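PDB 3ODN: dally-like protein from Drosophila melanogaster, which probably serves as a cell-surface heparan sulfate proteoglycan of the glypican family and takes part in hedgehog signalling, its helical core domain being the part in this structure. Local coordinates for residues A90-S95 with D120-L125; V188-S193 with E291-K296; G254-Q259 with N421-V426. The protein carries 2 engineered substitutions. All coordinates share one frame; numbering follows the deposited sequence.

Contact 1: residues A90-S95 with D120-L125; sequences ALLKES and DLFKEL
Leu92 and Phe122 face each other where segments 90-95 of helix 48-106 and 120-125 of helix 115-131 run antiparallel, their axes 11.1 Å apart at an angle of 175°. The CA atoms of Leu92 and Phe122 are 8.2 Å apart, and Phe122 bridges much of that gap with one edge of its ring. Ser95 OG lies in the ring plane, 3.5 Å from Phe122 CE2, and Leu92 CD1 comes up to the same edge, 4.2 Å from Phe122 CD2; neither sits over a face. The serine oxygen thus comes to the ring edge-on, an approach consistent with the weakly positive rim of the ring. Its OG stands anti to the backbone N (chi1 174°), reaching across the groove, and its hydrogen bond goes elsewhere, to Val290 O. Leu92 divides its branches: besides CD1 at the phenyl edge, CD2 lies 4.0 Å from Leu125 O, while CD1 is also 4.5 Å from Leu125 CB. The ring also has an aromatic neighbour, Phe99, in an edge-to-face arrangement, one turn further along the helix of Ser95. A valine in place of Phe122 would probably open a gap beside Ser95 and Leu92 and take this edge-to-face partner from Phe99. Phe194 of helix 182-214 touches both Leu92 and Leu125. All four residues that meet here are buried, with no hydrogen bond between the segments, an arrangement characteristic of antiparallel helices packed in the elongated, all-helical bundle of a glypican core.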
loop_
_atom_site.group_PDB
_atom_site.type_symbol
_atom_site.label_atom_id
_atom_site.label_comp_id
_atom_site.label_asym_id
_atom_site.label_seq_id
_atom_site.Cartn_x
_atom_site.Cartn_y
_atom_site.Cartn_z
ATOM N N ALA A 90 6.493 14.453 7.094
ATOM C CA ALA A 90 7.269 15.657 6.780
ATOM C C ALA A 90 6.378 16.695 6.068
ATOM O O ALA A 90 6.312 17.838 6.511
ATOM C CB ALA A 90 8.475 15.297 5.912
ATOM N N LEU A 91 5.659 16.273 5.001
ATOM C CA LEU A 91 4.714 17.079 4.225
ATOM C C LEU A 91 3.594 17.615 5.135
ATOM O O LEU A 91 3.187 18.762 4.967
ATOM C CB LEU A 91 4.122 16.222 3.083
ATOM C CG LEU A 91 2.916 16.766 2.287
ATOM C CD1 LEU A 91 3.358 17.720 1.187
ATOM C CD2 LEU A 91 2.085 15.620 1.702
ATOM N N LEU A 92 3.084 16.764 6.055
ATOM C CA LEU A 92 2.012 17.098 6.978
ATOM C C LEU A 92 2.500 18.070 8.062
ATOM O O LEU A 92 1.726 18.918 8.478
ATOM C CB LEU A 92 1.344 15.826 7.550
ATOM C CG LEU A 92 0.028 15.945 8.392
ATOM C CD1 LEU A 92 -1.103 16.664 7.633
ATOM C CD2 LEU A 92 -0.456 14.575 8.816
ATOM N N LYS A 93 3.802 18.009 8.446
ATOM C CA LYS A 93 4.364 18.932 9.424
ATOM C C LYS A 93 4.663 20.277 8.763
ATOM O O LYS A 93 4.534 21.312 9.411
ATOM C CB LYS A 93 5.597 18.347 10.125
ATOM C CG LYS A 93 5.891 19.046 11.474
ATOM C CD LYS A 93 6.903 18.316 12.378
ATOM C CE LYS A 93 6.256 17.399 13.399
ATOM N NZ LYS A 93 5.992 16.039 12.844
ATOM N N GLU A 94 5.030 20.255 7.460
ATOM C CA GLU A 94 5.284 21.437 6.628
ATOM C C GLU A 94 3.971 22.227 6.482
ATOM O O GLU A 94 3.970 23.432 6.673
ATOM C CB GLU A 94 5.826 21.009 5.245
ATOM C CG GLU A 94 6.985 21.859 4.736
ATOM C CD GLU A 94 6.666 23.180 4.052
ATOM O OE1 GLU A 94 7.445 24.146 4.239
ATOM O OE2 GLU A 94 5.682 23.231 3.276
ATOM N N SER A 95 2.865 21.536 6.187
ATOM C CA SER A 95 1.512 22.071 6.043
ATOM C C SER A 95 1.031 22.717 7.352
ATOM O O SER A 95 0.503 23.822 7.305
ATOM C CB SER A 95 0.555 20.960 5.613
ATOM O OG SER A 95 -0.811 21.346 5.565
ATOM N N ASP A 120 -6.068 21.384 16.641
ATOM C CA ASP A 120 -6.804 20.140 16.946
ATOM C C ASP A 120 -7.128 19.383 15.658
ATOM O O ASP A 120 -7.231 18.156 15.690
ATOM C CB ASP A 120 -8.134 20.407 17.700
ATOM C CG ASP A 120 -8.001 20.728 19.176
ATOM O OD1 ASP A 120 -6.892 20.525 19.733
ATOM O OD2 ASP A 120 -8.996 21.229 19.773
ATOM N N LEU A 121 -7.349 20.111 14.552
ATOM C CA LEU A 121 -7.613 19.522 13.249
ATOM C C LEU A 121 -6.349 18.810 12.773
ATOM O O LEU A 121 -6.424 17.642 12.430
ATOM C CB LEU A 121 -8.075 20.581 12.216
ATOM C CG LEU A 121 -8.539 20.010 10.859
ATOM C CD1 LEU A 121 -9.818 19.235 11.005
ATOM C CD2 LEU A 121 -8.671 21.096 9.802
ATOM N N PHE A 122 -5.186 19.480 12.809
ATOM C CA PHE A 122 -3.927 18.844 12.412
ATOM C C PHE A 122 -3.549 17.604 13.234
ATOM O O PHE A 122 -2.929 16.696 12.704
ATOM C CB PHE A 122 -2.784 19.858 12.343
ATOM C CG PHE A 122 -2.755 20.627 11.046
ATOM C CD1 PHE A 122 -3.333 21.889 10.956
ATOM C CD2 PHE A 122 -2.180 20.076 9.904
ATOM C CE1 PHE A 122 -3.326 22.592 9.745
ATOM C CE2 PHE A 122 -2.175 20.778 8.690
ATOM C CZ PHE A 122 -2.716 22.046 8.626
ATOM N N LYS A 123 -3.951 17.563 14.505
ATOM C CA LYS A 123 -3.697 16.443 15.402
ATOM C C LYS A 123 -4.488 15.217 14.998
ATOM O O LYS A 123 -3.949 14.120 15.042
ATOM C CB LYS A 123 -3.987 16.835 16.863
ATOM C CG LYS A 123 -2.769 17.454 17.534
ATOM C CD LYS A 123 -3.085 18.725 18.320
ATOM C CE LYS A 123 -1.817 19.421 18.758
ATOM N NZ LYS A 123 -2.090 20.532 19.704
ATOM N N GLU A 124 -5.750 15.405 14.580
ATOM C CA GLU A 124 -6.642 14.347 14.116
ATOM C C GLU A 124 -6.123 13.697 12.848
ATOM O O GLU A 124 -6.172 12.471 12.719
ATOM C CB GLU A 124 -8.048 14.893 13.893
ATOM C CG GLU A 124 -8.769 15.365 15.160
ATOM C CD GLU A 124 -9.214 14.346 16.203
ATOM O OE1 GLU A 124 -10.167 14.653 16.960
ATOM O OE2 GLU A 124 -8.598 13.260 16.291
ATOM N N LEU A 125 -5.597 14.522 11.924
ATOM C CA LEU A 125 -5.023 14.116 10.648
ATOM C C LEU A 125 -3.730 13.373 10.911
ATOM O O LEU A 125 -3.498 12.349 10.294
ATOM C CB LEU A 125 -4.800 15.328 9.723
ATOM C CG LEU A 125 -6.004 16.245 9.451
ATOM C CD1 LEU A 125 -5.550 17.551 8.796
ATOM C CD2 LEU A 125 -7.074 15.558 8.607
#

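Contact 2: residues V188-S193 with E291-K296; sequences VQIKRS and EPLNIK
Gln189 O is gripped twice by Ser193, one turn further along the same helix: OG lies 2.6 Å from Gln189 O, and the backbone N of Ser193 reaches that oxygen from the opposite face of the carbonyl plane. The hydroxyl is tilted 32° from this plane, and by turning its polar end back onto its own helix the buried serine satisfies its OG without a partner on the far segment. The side chain of Gln189 heads toward segment 291-296. It runs extended beyond CG and presents OE1 to Lys296, whose NZ stands 3.0 Å from Gln189 OE1 in a weak hydrogen bond. Lys296 bends only near its end, chi4 being -112°, and this bend brings NZ to the amide oxygen, the two side chains crossing obliquely. Gln189 NE2 has a weak bond of its own to Lys185 O, which is consistent with OE1 being the end turned to the lysine. Deeper in, Ile190 and Leu293 make a light apolar touch through their ends, CD1 of Ile190 lying 4.5 Å from CD1 of Leu293. Leu186 touches both Leu293 and Lys296, and Val289 lies against Gln189, Ile190 and Ser193. The join is thus sparse: a charge facing a neutral amide oxygen at the partly exposed margin, over a small buried aliphatic contact, so the lysine's interaction here is probably one of ion and dipole.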
loop_
_atom_site.group_PDB
_atom_site.type_symbol
_atom_site.label_atom_id
_atom_site.label_comp_id
_atom_site.label_asym_id
_atom_site.label_seq_id
_atom_site.Cartn_x
_atom_site.Cartn_y
_atom_site.Cartn_z
ATOM N N VAL A 188 -14.600 15.116 1.684
ATOM C CA VAL A 188 -14.568 13.934 0.828
ATOM C C VAL A 188 -13.139 13.777 0.254
ATOM O O VAL A 188 -12.619 12.660 0.268
ATOM C CB VAL A 188 -15.737 13.927 -0.212
ATOM C CG1 VAL A 188 -15.590 12.816 -1.246
ATOM C CG2 VAL A 188 -17.093 13.807 0.493
ATOM N N GLN A 189 -12.463 14.895 -0.124
ATOM C CA GLN A 189 -11.061 14.878 -0.600
ATOM C C GLN A 189 -10.122 14.406 0.506
ATOM O O GLN A 189 -9.289 13.571 0.244
ATOM C CB GLN A 189 -10.590 16.258 -1.103
ATOM C CG GLN A 189 -11.169 16.699 -2.439
ATOM C CD GLN A 189 -10.694 18.090 -2.805
ATOM O OE1 GLN A 189 -9.525 18.301 -3.157
ATOM N NE2 GLN A 189 -11.585 19.077 -2.727
ATOM N N ILE A 190 -10.256 14.946 1.738
ATOM C CA ILE A 190 -9.439 14.568 2.896
ATOM C C ILE A 190 -9.598 13.081 3.190
ATOM O O ILE A 190 -8.597 12.403 3.343
ATOM C CB ILE A 190 -9.729 15.479 4.139
ATOM C CG1 ILE A 190 -9.006 16.822 3.988
ATOM C CG2 ILE A 190 -9.305 14.810 5.476
ATOM C CD1 ILE A 190 -9.748 17.981 4.540
ATOM N N LYS A 191 -10.840 12.589 3.299
ATOM C CA LYS A 191 -11.141 11.182 3.554
ATOM C C LYS A 191 -10.468 10.300 2.481
ATOM O O LYS A 191 -9.644 9.472 2.819
ATOM C CB LYS A 191 -12.673 10.944 3.596
ATOM C CG LYS A 191 -13.078 9.514 3.998
ATOM C CD LYS A 191 -13.989 8.889 2.970
ATOM C CE LYS A 191 -14.013 7.377 3.037
ATOM N NZ LYS A 191 -15.403 6.836 3.112
ATOM N N ARG A 192 -10.746 10.539 1.199
ATOM C CA ARG A 192 -10.206 9.717 0.106
ATOM C C ARG A 192 -8.703 9.690 0.001
ATOM O O ARG A 192 -8.127 8.612 -0.158
ATOM C CB ARG A 192 -10.895 10.030 -1.232
ATOM C CG ARG A 192 -12.417 9.770 -1.208
ATOM C CD ARG A 192 -12.959 9.692 -2.612
ATOM N NE ARG A 192 -14.412 9.838 -2.706
ATOM C CZ ARG A 192 -15.038 10.288 -3.790
ATOM N NH1 ARG A 192 -14.346 10.636 -4.869
ATOM N NH2 ARG A 192 -16.358 10.414 -3.797
ATOM N N SER A 193 -8.047 10.854 0.179
ATOM C CA SER A 193 -6.584 10.945 0.082
ATOM C C SER A 193 -5.867 10.425 1.319
ATOM O O SER A 193 -4.854 9.781 1.152
ATOM C CB SER A 193 -6.146 12.355 -0.302
ATOM O OG SER A 193 -6.681 13.311 0.593
ATOM N N GLU A 291 -0.796 20.201 1.066
ATOM C CA GLU A 291 0.045 21.372 0.805
ATOM C C GLU A 291 -0.739 22.734 0.726
ATOM O O GLU A 291 -0.337 23.672 1.422
ATOM C CB GLU A 291 1.031 21.153 -0.366
ATOM C CG GLU A 291 1.642 22.432 -0.929
ATOM C CD GLU A 291 3.089 22.344 -1.372
ATOM O OE1 GLU A 291 3.464 21.337 -2.017
ATOM O OE2 GLU A 291 3.839 23.310 -1.106
ATOM N N PRO A 292 -1.846 22.864 -0.063
ATOM C CA PRO A 292 -2.557 24.154 -0.115
ATOM C C PRO A 292 -3.779 24.196 0.797
ATOM O O PRO A 292 -4.745 24.903 0.492
ATOM C CB PRO A 292 -2.979 24.233 -1.581
ATOM C CG PRO A 292 -3.021 22.743 -2.066
ATOM C CD PRO A 292 -2.471 21.886 -0.985
ATOM N N LEU A 293 -3.752 23.429 1.905
ATOM C CA LEU A 293 -4.861 23.322 2.856
ATOM C C LEU A 293 -5.206 24.664 3.514
ATOM O O LEU A 293 -6.390 24.956 3.709
ATOM C CB LEU A 293 -4.634 22.193 3.886
ATOM C CG LEU A 293 -5.797 21.826 4.840
ATOM C CD1 LEU A 293 -7.116 21.596 4.086
ATOM C CD2 LEU A 293 -5.453 20.580 5.621
ATOM N N ASN A 294 -4.187 25.504 3.750
ATOM C CA ASN A 294 -4.352 26.849 4.310
ATOM C C ASN A 294 -5.167 27.773 3.398
ATOM O O ASN A 294 -6.050 28.479 3.900
ATOM C CB ASN A 294 -3.012 27.454 4.720
ATOM C CG ASN A 294 -1.926 27.468 3.670
ATOM O OD1 ASN A 294 -2.146 27.227 2.471
ATOM N ND2 ASN A 294 -0.723 27.812 4.106
ATOM N N ILE A 295 -4.935 27.666 2.049
ATOM C CA ILE A 295 -5.622 28.391 0.966
ATOM C C ILE A 295 -7.085 27.939 0.876
ATOM O O ILE A 295 -7.962 28.783 0.748
ATOM C CB ILE A 295 -4.858 28.253 -0.393
ATOM C CG1 ILE A 295 -3.501 28.988 -0.359
ATOM C CG2 ILE A 295 -5.695 28.719 -1.600
ATOM C CD1 ILE A 295 -2.310 28.148 -0.849
ATOM N N LYS A 296 -7.353 26.622 0.966
ATOM C CA LYS A 296 -8.723 26.070 0.907
ATOM C C LYS A 296 -9.561 26.524 2.114
ATOM O O LYS A 296 -10.747 26.799 1.963
ATOM C CB LYS A 296 -8.701 24.538 0.832
ATOM C CG LYS A 296 -8.048 23.970 -0.419
ATOM C CD LYS A 296 -7.560 22.527 -0.159
ATOM C CE LYS A 296 -7.373 21.702 -1.410
ATOM N NZ LYS A 296 -8.371 20.595 -1.522
#

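Contact 3: residues G254-Q259 with N421-V426; sequences GCLHYQ and NLPHSV
Leu422 meets two side chains of the other segment, Leu256 and Gln259, and crosses each at about a right angle. Leu256 comes in with a single methyl: its CD1 lies 4.1 Å from Leu422 CB and 4.3 Å from Pro423 CD, so the branch rests against Leu422 and the proline ring. It reaches there because CG is anti to the carbonyl carbon, with chi1 at -43°. Gln259 meets the outer end of the same leucine, its OE1 standing 3.5 Å from Leu422 CD1, an oxygen against a methyl. The other half of that amide looks back into its own segment, where Gln259 NE2 gives a weak bond to Tyr258 OH, 3.1 Å away. This neighbour also meets the glutamine's stem: Gln259 CG lies 3.6 Å above the plane of the Tyr258 ring, over its centre. Ring contact and weak bond are together consistent with the amide oxygen being turned toward Leu422. Between the segments the contact is therefore made by apolar side chains and one amide oxygen, with no hydrogen bond. Leu256 is the first residue to leave helical geometry after helix 245-255, whose last residue, Cys255, is tied by a disulfide to Cys223; Gln259 stands at the N-cap of helix 260-281. The contact thus sets the turn between these two helices against helix 422-428, with Thr66 of the long helix 48-106 touching Leu256 and Val214 of helix 182-214 touching Gln259.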
loop_
_atom_site.group_PDB
_atom_site.type_symbol
_atom_site.label_atom_id
_atom_site.label_comp_id
_atom_site.label_asym_id
_atom_site.label_seq_id
_atom_site.Cartn_x
_atom_site.Cartn_y
_atom_site.Cartn_z
ATOM N N GLY A 254 7.253 -27.794 -8.343
ATOM C CA GLY A 254 6.753 -28.787 -7.396
ATOM C C GLY A 254 7.292 -28.597 -5.989
ATOM O O GLY A 254 6.577 -28.856 -5.011
ATOM N N CYS A 255 8.571 -28.159 -5.880
ATOM C CA CYS A 255 9.246 -27.856 -4.609
ATOM C C CYS A 255 8.561 -26.674 -3.938
ATOM O O CYS A 255 8.242 -26.732 -2.746
ATOM C CB CYS A 255 10.725 -27.563 -4.838
ATOM S SG CYS A 255 11.721 -29.015 -5.239
ATOM N N LEU A 256 8.336 -25.603 -4.713
ATOM C CA LEU A 256 7.708 -24.376 -4.225
ATOM C C LEU A 256 6.194 -24.348 -4.546
ATOM O O LEU A 256 5.637 -23.266 -4.747
ATOM C CB LEU A 256 8.421 -23.122 -4.803
ATOM C CG LEU A 256 9.961 -23.090 -4.848
ATOM C CD1 LEU A 256 10.447 -22.116 -5.893
ATOM C CD2 LEU A 256 10.550 -22.725 -3.509
ATOM N N HIS A 257 5.520 -25.538 -4.564
ATOM C CA HIS A 257 4.071 -25.633 -4.831
ATOM C C HIS A 257 3.263 -25.031 -3.670
ATOM O O HIS A 257 2.061 -24.766 -3.789
ATOM C CB HIS A 257 3.644 -27.079 -5.124
ATOM C CG HIS A 257 2.311 -27.177 -5.802
ATOM N ND1 HIS A 257 2.149 -26.824 -7.132
ATOM C CD2 HIS A 257 1.114 -27.567 -5.304
ATOM C CE1 HIS A 257 0.865 -27.012 -7.398
ATOM N NE2 HIS A 257 0.203 -27.462 -6.329
ATOM N N TYR A 258 3.955 -24.792 -2.549
ATOM C CA TYR A 258 3.396 -24.206 -1.354
ATOM C C TYR A 258 3.159 -22.708 -1.541
ATOM O O TYR A 258 2.289 -22.151 -0.882
ATOM C CB TYR A 258 4.274 -24.546 -0.134
ATOM C CG TYR A 258 5.553 -23.748 0.028
ATOM C CD1 TYR A 258 6.790 -24.306 -0.295
ATOM C CD2 TYR A 258 5.545 -22.502 0.647
ATOM C CE1 TYR A 258 7.979 -23.607 -0.072
ATOM C CE2 TYR A 258 6.724 -21.797 0.877
ATOM C CZ TYR A 258 7.939 -22.350 0.515
ATOM O OH TYR A 258 9.086 -21.625 0.757
ATOM N N GLN A 259 3.923 -22.063 -2.453
ATOM C CA GLN A 259 3.828 -20.629 -2.779
ATOM C C GLN A 259 2.865 -20.385 -3.958
ATOM O O GLN A 259 2.796 -19.273 -4.466
ATOM C CB GLN A 259 5.218 -20.009 -3.084
ATOM C CG GLN A 259 6.441 -20.762 -2.550
ATOM C CD GLN A 259 7.767 -20.096 -2.850
ATOM O OE1 GLN A 259 8.078 -19.704 -3.989
ATOM N NE2 GLN A 259 8.604 -19.992 -1.830
ATOM N N ASN A 421 8.650 -16.459 -11.241
ATOM C CA ASN A 421 9.987 -16.407 -11.856
ATOM C C ASN A 421 11.070 -17.117 -11.040
ATOM O O ASN A 421 12.176 -17.286 -11.544
ATOM C CB ASN A 421 10.429 -14.961 -12.185
ATOM C CG ASN A 421 9.566 -14.217 -13.184
ATOM O OD1 ASN A 421 8.892 -14.796 -14.054
ATOM N ND2 ASN A 421 9.523 -12.897 -13.035
ATOM N N LEU A 422 10.771 -17.521 -9.794
ATOM C CA LEU A 422 11.717 -18.226 -8.932
ATOM C C LEU A 422 12.246 -19.515 -9.605
ATOM O O LEU A 422 13.454 -19.528 -9.855
ATOM C CB LEU A 422 11.187 -18.457 -7.489
ATOM C CG LEU A 422 11.300 -17.295 -6.469
ATOM C CD1 LEU A 422 10.607 -17.655 -5.170
ATOM C CD2 LEU A 422 12.761 -16.967 -6.130
ATOM N N PRO A 423 11.427 -20.516 -10.071
ATOM C CA PRO A 423 12.024 -21.668 -10.782
ATOM C C PRO A 423 12.947 -21.293 -11.952
ATOM O O PRO A 423 14.026 -21.865 -12.082
ATOM C CB PRO A 423 10.809 -22.501 -11.226
ATOM C CG PRO A 423 9.628 -21.632 -11.024
ATOM C CD PRO A 423 9.973 -20.713 -9.906
ATOM N N HIS A 424 12.550 -20.298 -12.759
ATOM C CA HIS A 424 13.334 -19.815 -13.908
ATOM C C HIS A 424 14.645 -19.151 -13.458
ATOM O O HIS A 424 15.679 -19.382 -14.081
ATOM C CB HIS A 424 12.490 -18.870 -14.793
ATOM C CG HIS A 424 11.142 -19.432 -15.121
ATOM N ND1 HIS A 424 10.978 -20.383 -16.123
ATOM C CD2 HIS A 424 9.949 -19.221 -14.519
ATOM C CE1 HIS A 424 9.697 -20.710 -16.101
ATOM N NE2 HIS A 424 9.032 -20.023 -15.165
ATOM N N SER A 425 14.601 -18.364 -12.353
ATOM C CA SER A 425 15.767 -17.714 -11.745
ATOM C C SER A 425 16.774 -18.800 -11.267
ATOM O O SER A 425 17.948 -18.765 -11.667
ATOM C CB SER A 425 15.331 -16.795 -10.599
ATOM O OG SER A 425 16.421 -16.160 -9.947
ATOM N N VAL A 426 16.279 -19.809 -10.502
ATOM C CA VAL A 426 17.054 -20.958 -10.005
ATOM C C VAL A 426 17.775 -21.734 -11.147
ATOM O O VAL A 426 18.980 -21.985 -11.045
ATOM C CB VAL A 426 16.201 -21.920 -9.122
ATOM C CG1 VAL A 426 17.069 -22.994 -8.472
ATOM C CG2 VAL A 426 15.424 -21.161 -8.055
#

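How the contacts relate
Contacts 1 and 2 are adjoining parts of one helical core, their centres 11 Å apart. They touch directly at two points: Leu125 CD2 lies 3.9 Å from Ile190 CG2, and Ser95 OG lies 4.3 Å from Leu293 CB. Contact 3 stands on the other side of the chain's centre, about 45 Å between centres from either; its nearest atoms are about 33 Å from those of contact 1 and about 30 Å from those of contact 2. Long helices span this distance: helix 48-106 carries residues 90-95 and also touches contact 3, and helix 182-214 likewise carries residues 188-193. Along the sequence contacts 2 and 3 interleave, whereas contact 1 closes before both.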